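Cell division control protein Cdc48 (Mycobacterium smegmatis, PDB 5E7P) probably binds and hydrolyses ATP as a member of the AAA ATPase family with two nucleotide-binding modules, each holding ADP in this crystal. Local coordinates at residues 658-661 against 662-666; 500-503 against 504-508; 729-732 against 733-736. All blocks are in the same frame, centred on the assembly; numbering follows the deposited sequence.

How the contacts relate
All three contacts are local, and all belong to the second ATPase half of the chain: contact 1 lies within one helix, contact 2 at a helix end and contact 3 at a helix start. Contact 2 is the most buried, with valine and leucine against strand 623-629 and proline against the next helix, away from the nucleotide. Contact 1, within helix 656-666, has one greasy side beside bound ADP and another lined with arginines that pair with aspartates. Contact 3 lies at the surface, where an aspartate caps helix 732-739. Contacts 1 and 3 come within about 7 Å at their nearest atoms; contact 2 keeps its nearest atoms about 18 Å from contact 1 and about 21 Å from contact 3.

Contact 1: residues 658-661 against 662-666; sequences ARRD and ILRTA
Thr665 grips the carbonyl of Asp661 twice. Its backbone N reaches Asp661 O at 2.7 Å, while its hydroxyl OG1 donates to that same Asp661 O at 3.0 Å from above the carbonyl plane. The hydroxyl can fold back because OG1 stands beside Thr665's own N (chi1 -73°). The turns before it are regular: Ile662 N bonds to Ala658 O at 3.1 Å, and Arg664 N to Arg660 O at 2.9 Å.

Arg660 and Arg664 run as extended chains on one side of the helix, with NH1 of Arg664 coming edge-on to CB of Arg660 at 4.2 Å. Asp679 takes a salt bridge from Arg664 and Asp683 one from Arg660, both on helix 678-684, so the like charges are probably balanced. Elsewhere the packing is apolar: Ile662 on Ala690 and Pro654, Leu663 on Leu681 and Leu697.

The side chain of Ile662 comes within about 4 Å of the bound ADP, and that of Thr665 within about 3 Å of Gly488 of the ADP site (nearest atoms). Ile662 and Thr665 thus face the pocket, where Asp661, close to Asp489, would probably add negative charge, while the arginines join the helix to helix 678-684.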
ATOM      1  N   ALA A 658      12.144  -5.080  27.531  1.00 33.02           N
ATOM      2  CA  ALA A 658      11.350  -4.822  26.340  1.00 34.64           C
ATOM      3  C   ALA A 658      10.749  -3.414  26.341  1.00 34.67           C
ATOM      4  O   ALA A 658      10.707  -2.747  25.306  1.00 33.86           O
ATOM      5  CB  ALA A 658      10.264  -5.866  26.219  1.00 34.03           C
ATOM      6  N   ARG A 659      10.288  -2.965  27.504  1.00 34.07           N
ATOM      7  CA  ARG A 659       9.675  -1.643  27.622  1.00 33.22           C
ATOM      8  C   ARG A 659      10.685  -0.516  27.399  1.00 33.90           C
ATOM      9  O   ARG A 659      10.328   0.561  26.922  1.00 33.97           O
ATOM     10  CB  ARG A 659       8.964  -1.480  28.971  1.00 31.25           C
ATOM     11  CG  ARG A 659       7.742  -2.377  29.138  1.00 28.11           C
ATOM     12  CD  ARG A 659       6.901  -1.980  30.345  1.00 27.08           C
ATOM     13  NE  ARG A 659       7.635  -2.078  31.603  1.00 28.21           N
ATOM     14  CZ  ARG A 659       7.680  -3.168  32.365  1.00 29.14           C
ATOM     15  NH1 ARG A 659       7.034  -4.268  32.004  1.00 28.06           N
ATOM     16  NH2 ARG A 659       8.372  -3.157  33.493  1.00 29.51           N
ATOM     17  N   ARG A 660      11.945  -0.766  27.745  1.00 33.16           N
ATOM     18  CA  ARG A 660      13.008   0.198  27.481  1.00 33.89           C
ATOM     19  C   ARG A 660      13.163   0.421  25.981  1.00 35.18           C
ATOM     20  O   ARG A 660      13.225   1.560  25.519  1.00 35.32           O
ATOM     21  CB  ARG A 660      14.332  -0.277  28.077  1.00 35.84           C
ATOM     22  CG  ARG A 660      14.478  -0.044  29.568  1.00 38.02           C
ATOM     23  CD  ARG A 660      15.591  -0.904  30.143  1.00 38.99           C
ATOM     24  NE  ARG A 660      16.008  -0.465  31.471  1.00 40.11           N
ATOM     25  CZ  ARG A 660      15.380  -0.783  32.598  1.00 40.57           C
ATOM     26  NH1 ARG A 660      14.291  -1.539  32.568  1.00 40.16           N
ATOM     27  NH2 ARG A 660      15.840  -0.341  33.758  1.00 41.40           N
ATOM     28  N   ASP A 661      13.216  -0.674  25.227  1.00 35.43           N
ATOM     29  CA  ASP A 661      13.351  -0.614  23.773  1.00 36.51           C
ATOM     30  C   ASP A 661      12.177   0.114  23.130  1.00 36.11           C
ATOM     31  O   ASP A 661      12.360   1.005  22.301  1.00 35.31           O
ATOM     32  CB  ASP A 661      13.456  -2.021  23.185  1.00 38.57           C
ATOM     33  CG  ASP A 661      14.605  -2.818  23.773  1.00 44.65           C
ATOM     34  OD1 ASP A 661      15.536  -2.201  24.338  1.00 48.57           O
ATOM     35  OD2 ASP A 661      14.581  -4.062  23.668  1.00 44.51           O
ATOM     36  N   ILE A 662      10.970  -0.276  23.525  1.00 35.37           N
ATOM     37  CA  ILE A 662       9.748   0.321  22.996  1.00 34.06           C
ATOM     38  C   ILE A 662       9.683   1.826  23.262  1.00 32.84           C
ATOM     39  O   ILE A 662       9.385   2.609  22.361  1.00 32.64           O
ATOM     40  CB  ILE A 662       8.500  -0.369  23.578  1.00 34.49           C
ATOM     41  CG1 ILE A 662       8.477  -1.844  23.170  1.00 33.66           C
ATOM     42  CG2 ILE A 662       7.240   0.321  23.101  1.00 34.92           C
ATOM     43  CD1 ILE A 662       7.441  -2.668  23.898  1.00 32.99           C
ATOM     44  N   LEU A 663       9.971   2.228  24.495  1.00 34.27           N
ATOM     45  CA  LEU A 663      10.005   3.647  24.832  1.00 36.10           C
ATOM     46  C   LEU A 663      11.074   4.383  24.025  1.00 38.39           C
ATOM     47  O   LEU A 663      10.810   5.442  23.456  1.00 39.88           O
ATOM     48  CB  LEU A 663      10.244   3.845  26.329  1.00 36.73           C
ATOM     49  CG  LEU A 663       9.088   3.490  27.266  1.00 37.09           C
ATOM     50  CD1 LEU A 663       9.512   3.649  28.720  1.00 39.21           C
ATOM     51  CD2 LEU A 663       7.867   4.342  26.962  1.00 35.27           C
ATOM     52  N   ARG A 664      12.277   3.816  23.974  1.00 38.24           N
ATOM     53  CA  ARG A 664      13.377   4.437  23.239  1.00 41.96           C
ATOM     54  C   ARG A 664      13.115   4.517  21.739  1.00 44.33           C
ATOM     55  O   ARG A 664      13.439   5.518  21.103  1.00 46.88           O
ATOM     56  CB  ARG A 664      14.700   3.719  23.510  1.00 44.96           C
ATOM     57  CG  ARG A 664      15.336   4.099  24.828  1.00 48.84           C
ATOM     58  CD  ARG A 664      16.831   3.826  24.823  1.00 52.42           C
ATOM     59  NE  ARG A 664      17.486   4.506  25.935  1.00 55.08           N
ATOM     60  CZ  ARG A 664      17.562   4.012  27.165  1.00 57.44           C
ATOM     61  NH1 ARG A 664      17.026   2.830  27.439  1.00 58.57           N
ATOM     62  NH2 ARG A 664      18.169   4.701  28.123  1.00 57.68           N
ATOM     63  N   THR A 665      12.534   3.460  21.177  1.00 44.21           N
ATOM     64  CA  THR A 665      12.190   3.444  19.761  1.00 45.99           C
ATOM     65  C   THR A 665      11.188   4.548  19.431  1.00 51.46           C
ATOM     66  O   THR A 665      11.407   5.348  18.522  1.00 55.10           O
ATOM     67  CB  THR A 665      11.611   2.074  19.327  1.00 44.19           C
ATOM     68  OG1 THR A 665      12.660   1.098  19.274  1.00 44.96           O
ATOM     69  CG2 THR A 665      10.964   2.175  17.954  1.00 42.52           C
ATOM     70  N   ALA A 666      10.094   4.596  20.183  1.00 53.28           N
ATOM     71  CA  ALA A 666       9.028   5.551  19.909  1.00 55.78           C
ATOM     72  C   ALA A 666       9.368   6.970  20.364  1.00 58.63           C
ATOM     73  O   ALA A 666       8.940   7.945  19.745  1.00 59.98           O
ATOM     74  CB  ALA A 666       7.722   5.085  20.540  1.00 55.05           C
TER

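Contact 2: residues 500-503 against 504-508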
ATOM      1  N   ALA A 500      11.707 -18.955  11.304  1.00 33.44           N
ATOM      2  CA  ALA A 500      10.603 -19.832  10.925  1.00 33.33           C
ATOM      3  C   ALA A 500       9.974 -19.451   9.586  1.00 32.87           C
ATOM      4  O   ALA A 500       9.411 -20.299   8.895  1.00 32.05           O
ATOM      5  CB  ALA A 500       9.543 -19.857  12.020  1.00 33.54           C
ATOM      6  N   VAL A 501      10.077 -18.179   9.218  1.00 32.54           N
ATOM      7  CA  VAL A 501       9.390 -17.686   8.029  1.00 32.29           C
ATOM      8  C   VAL A 501      10.334 -17.167   6.949  1.00 33.75           C
ATOM      9  O   VAL A 501      10.316 -17.654   5.820  1.00 35.02           O
ATOM     10  CB  VAL A 501       8.365 -16.587   8.389  1.00 31.16           C
ATOM     11  CG1 VAL A 501       7.751 -15.996   7.129  1.00 31.00           C
ATOM     12  CG2 VAL A 501       7.291 -17.147   9.309  1.00 29.49           C
ATOM     13  N   LEU A 502      11.154 -16.177   7.292  1.00 33.02           N
ATOM     14  CA  LEU A 502      12.027 -15.541   6.307  1.00 33.92           C
ATOM     15  C   LEU A 502      13.140 -16.456   5.790  1.00 35.51           C
ATOM     16  O   LEU A 502      13.346 -16.562   4.583  1.00 36.37           O
ATOM     17  CB  LEU A 502      12.619 -14.242   6.855  1.00 33.14           C
ATOM     18  CG  LEU A 502      11.615 -13.101   7.021  1.00 34.65           C
ATOM     19  CD1 LEU A 502      12.337 -11.789   7.308  1.00 35.75           C
ATOM     20  CD2 LEU A 502      10.733 -12.977   5.790  1.00 34.25           C
ATOM     21  N   TRP A 503      13.852 -17.107   6.705  1.00 35.21           N
ATOM     22  CA  TRP A 503      14.947 -18.002   6.331  1.00 35.93           C
ATOM     23  C   TRP A 503      14.567 -19.096   5.318  1.00 37.57           C
ATOM     24  O   TRP A 503      15.257 -19.256   4.312  1.00 38.88           O
ATOM     25  CB  TRP A 503      15.607 -18.617   7.572  1.00 33.87           C
ATOM     26  CG  TRP A 503      16.556 -17.704   8.274  1.00 35.31           C
ATOM     27  CD1 TRP A 503      16.819 -16.398   7.972  1.00 36.11           C
ATOM     28  CD2 TRP A 503      17.382 -18.029   9.399  1.00 34.48           C
ATOM     29  NE1 TRP A 503      17.754 -15.890   8.841  1.00 36.96           N
ATOM     30  CE2 TRP A 503      18.117 -16.873   9.726  1.00 35.62           C
ATOM     31  CE3 TRP A 503      17.566 -19.188  10.163  1.00 34.79           C
ATOM     32  CZ2 TRP A 503      19.023 -16.840  10.783  1.00 36.77           C
ATOM     33  CZ3 TRP A 503      18.468 -19.154  11.209  1.00 36.87           C
ATOM     34  CH2 TRP A 503      19.182 -17.987  11.513  1.00 37.69           C
ATOM     35  N   PRO A 504      13.479 -19.856   5.571  1.00 37.22           N
ATOM     36  CA  PRO A 504      13.151 -20.891   4.582  1.00 39.46           C
ATOM     37  C   PRO A 504      12.734 -20.342   3.215  1.00 42.06           C
ATOM     38  O   PRO A 504      13.088 -20.938   2.196  1.00 44.26           O
ATOM     39  CB  PRO A 504      11.989 -21.650   5.235  1.00 36.57           C
ATOM     40  CG  PRO A 504      11.437 -20.717   6.249  1.00 35.32           C
ATOM     41  CD  PRO A 504      12.603 -19.943   6.755  1.00 34.21           C
ATOM     42  N   LEU A 505      12.001 -19.234   3.192  1.00 41.16           N
ATOM     43  CA  LEU A 505      11.551 -18.647   1.931  1.00 41.41           C
ATOM     44  C   LEU A 505      12.696 -18.001   1.154  1.00 45.39           C
ATOM     45  O   LEU A 505      12.739 -18.062  -0.075  1.00 51.24           O
ATOM     46  CB  LEU A 505      10.441 -17.626   2.176  1.00 38.74           C
ATOM     47  CG  LEU A 505       9.137 -18.197   2.730  1.00 38.59           C
ATOM     48  CD1 LEU A 505       8.251 -17.093   3.274  1.00 38.37           C
ATOM     49  CD2 LEU A 505       8.405 -18.991   1.663  1.00 39.61           C
ATOM     50  N   GLN A 506      13.625 -17.385   1.877  1.00 43.43           N
ATOM     51  CA  GLN A 506      14.757 -16.708   1.252  1.00 45.71           C
ATOM     52  C   GLN A 506      15.870 -17.673   0.837  1.00 49.71           C
ATOM     53  O   GLN A 506      16.780 -17.293   0.100  1.00 51.30           O
ATOM     54  CB  GLN A 506      15.317 -15.632   2.187  1.00 44.13           C
ATOM     55  CG  GLN A 506      14.421 -14.417   2.343  1.00 44.64           C
ATOM     56  CD  GLN A 506      14.890 -13.489   3.446  1.00 47.14           C
ATOM     57  OE1 GLN A 506      15.766 -13.837   4.237  1.00 50.16           O
ATOM     58  NE2 GLN A 506      14.306 -12.298   3.503  1.00 46.71           N
ATOM     59  N   HIS A 507      15.803 -18.911   1.320  1.00 50.94           N
ATOM     60  CA  HIS A 507      16.813 -19.917   0.992  1.00 51.96           C
ATOM     61  C   HIS A 507      16.180 -21.290   0.767  1.00 51.16           C
ATOM     62  O   HIS A 507      16.342 -22.193   1.586  1.00 51.68           O
ATOM     63  CB  HIS A 507      17.858 -20.012   2.107  1.00 53.98           C
ATOM     64  CG  HIS A 507      18.286 -18.685   2.651  1.00 55.59           C
ATOM     65  ND1 HIS A 507      18.899 -17.724   1.873  1.00 57.45           N
ATOM     66  CD2 HIS A 507      18.188 -18.158   3.893  1.00 55.79           C
ATOM     67  CE1 HIS A 507      19.158 -16.661   2.616  1.00 58.36           C
ATOM     68  NE2 HIS A 507      18.737 -16.899   3.845  1.00 57.69           N
ATOM     69  N   PRO A 508      15.466 -21.455  -0.355  1.00 50.59           N
ATOM     70  CA  PRO A 508      14.711 -22.684  -0.611  1.00 50.33           C
ATOM     71  C   PRO A 508      15.608 -23.898  -0.835  1.00 50.97           C
ATOM     72  O   PRO A 508      15.338 -24.959  -0.270  1.00 50.87           O
ATOM     73  CB  PRO A 508      13.946 -22.365  -1.901  1.00 50.88           C
ATOM     74  CG  PRO A 508      14.027 -20.880  -2.062  1.00 51.42           C
ATOM     75  CD  PRO A 508      15.335 -20.497  -1.463  1.00 51.94           C
TER
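Val501 and Leu505 pack side by side, and Pro504 sits against the carbonyls of Ala500 and Val501, in a helix-end contact where helix 491-506 breaks into the short helix 508-513. Having no N-H, Pro504 cannot bond to the turn before, and the helix kinks there, just past a wider pi-type turn at 500-502. The ring fits against the backbone instead: Pro504 CG rests 3.3 Å from Val501 O and 3.4 Å from Ala500 O. Outside the turn it packs on Pro519 and on Phe511 of the following helix.

Beyond the kink the ladder resumes unevenly. Leu505 N makes only a weak bond to Val501 O, at 3.5 Å. Gln506 N then finds Leu502 O at 2.8 Å, and His507 N closes the run with a weak, bent bond to Trp503 O at 3.1 Å.

On the buried side Val501 and Leu505 point the same way. Val501 puts CG1 anti to its N (chi1 175°), where it meets Leu505 CD1 at 4.0 Å, and both side chains press on Val624 of strand 623-629. Leu502 packs on Leu539 and Leu545.

Trp503, Gln506 and His507 are exposed. Gln506 reaches back as an extended chain, its OE1 4.1 Å from Leu502 CB, and its CB lies 3.9 Å above the centre of the His507 ring. Trp503 touches Phe511.

His507 is the first residue to leave helical angles and at the same time the N-cap position of the next helix, with Pro508 starting its first turn. One helix thus hands over to another through a single residue, in a proline-kinked helix packed on the central parallel sheet of the AAA module's P-loop NTPase fold.

Contact 3: residues 729-732 against 733-736; sequences SLDP and AQVE
Asp731 caps helix 732-739 at its N-terminus through a bond to Ala733, and the firm part of the contact is gathered around it. Its carboxylate swings forward with CG anti to the backbone N (chi1 -171°), which brings OD1 to Ala733 N at 2.9 Å. The N-H meets that oxygen on its anti side, 34° out of the carboxylate plane. The same residue's carbonyl starts the helical ladder: Val735 N bonds to Asp731 O at 2.8 Å. One rung on, Glu736 N reaches Pro732 O at 3.1 Å. Pro732, which has no N-H to be satisfied, takes the first position of the helix. A negative carboxylate at this helix start would probably interact favourably with the helix dipole.

Val735 is the buried residue here. Its CG2 lies 4.3 Å from Leu730 CD2, a light apolar contact across the turn, and its side chain also rests on Pro653.

The solvent side is looser. Gln734 crosses Asp731 at about a right angle, its amide plane 62° from the carboxylate, and Gln734 OE1 rests 3.4 Å from Asp731 CB. Ala733 and Pro732 are exposed, and Glu736 turns along the helix to a salt bridge with Arg739.

Leu730 shares Pro653, which follows strand 645-650, with Val735; it also meets Pro527, and its side chain comes within about 4 Å of that of Cys530 of the ADP site. Ser729 bonds to Asp692 of helix 690-707. The turn thus carries the chain from helix 716-725, past the nucleotide-binding loop, into helix 732-739.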
ATOM      1  N   SER A 729      -3.165  -2.086  30.998  1.00 43.06           N
ATOM      2  CA  SER A 729      -4.289  -2.811  30.413  1.00 43.78           C
ATOM      3  C   SER A 729      -4.172  -4.330  30.535  1.00 45.49           C
ATOM      4  O   SER A 729      -5.147  -5.050  30.323  1.00 46.12           O
ATOM      5  CB  SER A 729      -4.463  -2.416  28.946  1.00 43.89           C
ATOM      6  OG  SER A 729      -3.287  -2.701  28.208  1.00 47.25           O
ATOM      7  N   LEU A 730      -2.986  -4.816  30.883  1.00 47.80           N
ATOM      8  CA  LEU A 730      -2.736  -6.255  30.933  1.00 51.75           C
ATOM      9  C   LEU A 730      -3.331  -6.948  32.161  1.00 60.19           C
ATOM     10  O   LEU A 730      -3.145  -6.502  33.294  1.00 61.83           O
ATOM     11  CB  LEU A 730      -1.235  -6.531  30.857  1.00 49.47           C
ATOM     12  CG  LEU A 730      -0.539  -6.093  29.567  1.00 47.29           C
ATOM     13  CD1 LEU A 730       0.967  -6.085  29.755  1.00 45.78           C
ATOM     14  CD2 LEU A 730      -0.932  -7.003  28.416  1.00 45.71           C
ATOM     15  N   ASP A 731      -4.045  -8.045  31.917  1.00 66.42           N
ATOM     16  CA  ASP A 731      -4.568  -8.896  32.982  1.00 73.07           C
ATOM     17  C   ASP A 731      -3.574 -10.025  33.248  1.00 75.32           C
ATOM     18  O   ASP A 731      -3.357 -10.878  32.388  1.00 74.27           O
ATOM     19  CB  ASP A 731      -5.930  -9.473  32.578  1.00 75.83           C
ATOM     20  CG  ASP A 731      -6.637 -10.190  33.723  1.00 79.66           C
ATOM     21  OD1 ASP A 731      -5.962 -10.687  34.650  1.00 80.72           O
ATOM     22  OD2 ASP A 731      -7.884 -10.266  33.688  1.00 81.54           O
ATOM     23  N   PRO A 732      -2.970 -10.031  34.447  1.00 78.39           N
ATOM     24  CA  PRO A 732      -1.963 -11.024  34.844  1.00 79.97           C
ATOM     25  C   PRO A 732      -2.484 -12.459  34.793  1.00 81.10           C
ATOM     26  O   PRO A 732      -1.701 -13.385  34.582  1.00 80.39           O
ATOM     27  CB  PRO A 732      -1.642 -10.635  36.291  1.00 82.10           C
ATOM     28  CG  PRO A 732      -1.980  -9.188  36.372  1.00 82.08           C
ATOM     29  CD  PRO A 732      -3.180  -9.016  35.492  1.00 80.79           C
ATOM     30  N   ALA A 733      -3.787 -12.637  34.991  1.00 82.93           N
ATOM     31  CA  ALA A 733      -4.393 -13.961  34.927  1.00 84.36           C
ATOM     32  C   ALA A 733      -4.518 -14.427  33.480  1.00 84.07           C
ATOM     33  O   ALA A 733      -4.214 -15.577  33.158  1.00 85.12           O
ATOM     34  CB  ALA A 733      -5.751 -13.959  35.608  1.00 85.75           C
ATOM     35  N   GLN A 734      -4.964 -13.525  32.611  1.00 82.22           N
ATOM     36  CA  GLN A 734      -5.107 -13.832  31.192  1.00 78.76           C
ATOM     37  C   GLN A 734      -3.747 -13.990  30.521  1.00 72.72           C
ATOM     38  O   GLN A 734      -3.593 -14.784  29.595  1.00 72.05           O
ATOM     39  CB  GLN A 734      -5.932 -12.755  30.484  1.00 80.87           C
ATOM     40  CG  GLN A 734      -7.361 -12.651  30.988  1.00 86.47           C
ATOM     41  CD  GLN A 734      -8.229 -11.756  30.123  1.00 89.23           C
ATOM     42  OE1 GLN A 734      -8.093 -10.532  30.142  1.00 89.69           O
ATOM     43  NE2 GLN A 734      -9.127 -12.366  29.354  1.00 90.32           N
ATOM     44  N   VAL A 735      -2.767 -13.227  30.992  1.00 68.20           N
ATOM     45  CA  VAL A 735      -1.404 -13.342  30.490  1.00 65.36           C
ATOM     46  C   VAL A 735      -0.827 -14.696  30.886  1.00 68.36           C
ATOM     47  O   VAL A 735      -0.139 -15.350  30.097  1.00 68.22           O
ATOM     48  CB  VAL A 735      -0.507 -12.200  31.016  1.00 61.18           C
ATOM     49  CG1 VAL A 735       0.968 -12.522  30.799  1.00 59.89           C
ATOM     50  CG2 VAL A 735      -0.875 -10.887  30.343  1.00 57.67           C
ATOM     51  N   GLU A 736      -1.130 -15.119  32.109  1.00 70.84           N
ATOM     52  CA  GLU A 736      -0.710 -16.427  32.594  1.00 73.61           C
ATOM     53  C   GLU A 736      -1.390 -17.526  31.785  1.00 71.97           C
ATOM     54  O   GLU A 736      -0.778 -18.545  31.461  1.00 72.93           O
ATOM     55  CB  GLU A 736      -1.057 -16.584  34.076  1.00 79.30           C
ATOM     56  CG  GLU A 736      -0.282 -17.681  34.784  1.00 84.38           C
ATOM     57  CD  GLU A 736       1.177 -17.316  35.000  1.00 87.95           C
ATOM     58  OE1 GLU A 736       1.995 -18.233  35.229  1.00 89.64           O
ATOM     59  OE2 GLU A 736       1.504 -16.109  34.949  1.00 88.49           O
TER